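Local coordinates for MccB protein (Escherichia coli, PDB 6OM4) that takes part in making the peptide-nucleotide antibiotic microcin C7, probably by joining AMP from ATP to the N-formylated precursor peptide through a phosphoramidate link, at residues Gly256-Cys260 with Ser344-Asn348. Residues are numbered along the deposited sequence; the frame is centred on the assembly and turned at random.
Sequences GCYEC and SVCGN. With ZN (zinc ion), chain E.
Cys257 and Cys346 each hold SG between the backbone N and the carbonyl carbon (chi1 81° and 79°), while Cys260 turns its sulfur beside its own N, opposite the carbonyl carbon (chi1 -85°); the three thiolates thereby converge on one zinc ion. SG of Cys257 lies 2.2 Å from zinc, SG of Cys260 2.3 Å and SG of Cys346 2.4 Å, and Cys343 completes the four-cysteine site, each CxxC pair giving two ligands. From Cys257 to Cys260 the chain makes a type I beta turn that folds back its amides: Cys257 N donates to SG of Cys260 at 3.3 Å, nearly straight, and Glu259 N donates to SG of Cys257 at 3.4 Å. Such N-H...S bonds probably offset part of the thiolate charge and help fix the sulfurs' positions. No direct hydrogen bond joins the two segments; beyond the metal, a water bridges them, donating to Glu259 O and accepting from Ser344 N. Val345 lays CG2 against the Glu259 side chain, 4.1 Å from Glu259 CB, at the partly exposed margin of the site, and Glu259 OE2 is held by Asn221 ND2. The zinc thus clasps the chain's C-terminal tail, which follows strand 332-336, to the loop between strand 243-250 and helix 273-285. Helix 219-230 backs both segments, with Cys257 on Asn224 and Cys346 on Val228, while Tyr258 packs on Pro248 of strand 243-250 and on the backbone of the bound peptide.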
loop_
_atom_site.group_PDB
_atom_site.type_symbol
_atom_site.label_atom_id
_atom_site.label_comp_id
_atom_site.label_asym_id
_atom_site.label_seq_id
_atom_site.Cartn_x
_atom_site.Cartn_y
_atom_site.Cartn_z
ATOM N N GLY A 256 -14.085 -9.703 -2.399
ATOM C CA GLY A 256 -14.137 -10.961 -1.678
ATOM C C GLY A 256 -13.548 -10.831 -0.286
ATOM O O GLY A 256 -12.798 -9.880 0.003
ATOM N N CYS A 257 -13.906 -11.781 0.590
ATOM C CA CYS A 257 -13.284 -11.891 1.894
ATOM C C CYS A 257 -12.262 -13.042 1.849
ATOM O O CYS A 257 -12.105 -13.703 0.829
ATOM C CB CYS A 257 -14.327 -12.066 3.001
ATOM S SG CYS A 257 -14.926 -13.757 3.176
ATOM N N TYR A 258 -11.539 -13.231 2.956
ATOM C CA TYR A 258 -10.497 -14.241 3.064
ATOM C C TYR A 258 -11.009 -15.663 2.781
ATOM O O TYR A 258 -10.230 -16.501 2.328
ATOM C CB TYR A 258 -9.877 -14.161 4.453
ATOM C CG TYR A 258 -8.542 -14.864 4.604
ATOM C CD1 TYR A 258 -7.363 -14.295 4.164
ATOM C CD2 TYR A 258 -8.470 -16.072 5.265
ATOM C CE1 TYR A 258 -6.141 -14.923 4.345
ATOM C CE2 TYR A 258 -7.255 -16.716 5.464
ATOM C CZ TYR A 258 -6.088 -16.119 5.029
ATOM O OH TYR A 258 -4.903 -16.777 5.254
ATOM N N GLU A 259 -12.314 -15.908 2.978
ATOM C CA GLU A 259 -12.883 -17.293 2.871
ATOM C C GLU A 259 -13.709 -17.491 1.591
ATOM O O GLU A 259 -14.141 -18.599 1.302
ATOM C CB GLU A 259 -13.662 -17.588 4.148
ATOM C CG GLU A 259 -12.716 -17.571 5.332
ATOM C CD GLU A 259 -13.020 -18.444 6.524
ATOM O OE1 GLU A 259 -13.847 -19.380 6.404
ATOM O OE2 GLU A 259 -12.451 -18.139 7.575
ATOM N N CYS A 260 -13.854 -16.455 0.772
ATOM C CA CYS A 260 -14.702 -16.584 -0.418
ATOM C C CYS A 260 -14.209 -17.725 -1.307
ATOM O O CYS A 260 -15.005 -18.579 -1.731
ATOM C CB CYS A 260 -14.723 -15.309 -1.255
ATOM S SG CYS A 260 -15.932 -14.080 -0.699
ATOM N N SER A 344 -19.772 -18.682 2.827
ATOM C CA SER A 344 -20.494 -18.900 4.085
ATOM C C SER A 344 -20.319 -17.712 5.036
ATOM O O SER A 344 -21.088 -17.552 5.970
ATOM C CB SER A 344 -20.075 -20.184 4.737
ATOM O OG SER A 344 -18.698 -20.107 5.109
ATOM N N VAL A 345 -19.294 -16.872 4.810
ATOM C CA VAL A 345 -19.066 -15.720 5.687
ATOM C C VAL A 345 -19.777 -14.472 5.150
ATOM O O VAL A 345 -20.511 -13.859 5.871
ATOM C CB VAL A 345 -17.560 -15.473 5.910
ATOM C CG1 VAL A 345 -17.329 -14.272 6.817
ATOM C CG2 VAL A 345 -16.910 -16.706 6.510
ATOM N N CYS A 346 -19.511 -14.079 3.902
ATOM C CA CYS A 346 -19.867 -12.759 3.435
ATOM C C CYS A 346 -20.949 -12.804 2.335
ATOM O O CYS A 346 -21.412 -11.780 1.911
ATOM C CB CYS A 346 -18.610 -12.012 2.970
ATOM S SG CYS A 346 -18.023 -12.489 1.319
ATOM N N GLY A 347 -21.376 -13.979 1.893
ATOM C CA GLY A 347 -22.367 -14.086 0.836
ATOM C C GLY A 347 -23.569 -13.168 1.070
ATOM O O GLY A 347 -24.060 -13.064 2.187
ATOM N N ASN A 348 -24.004 -12.508 -0.015
ATOM C CA ASN A 348 -25.119 -11.503 -0.110
ATOM C C ASN A 348 -25.346 -10.760 1.214
ATOM O O ASN A 348 -26.319 -9.986 1.340
ATOM C CB ASN A 348 -26.387 -12.158 -0.664
ATOM C CG ASN A 348 -26.224 -12.523 -2.123
ATOM O OD1 ASN A 348 -26.093 -11.636 -2.984
ATOM N ND2 ASN A 348 -26.177 -13.821 -2.403
HETATM ZN ZN ZN E . -16.421 -14.215 1.560
HETATM O O HOH W 1 -16.957 -19.695 2.290
#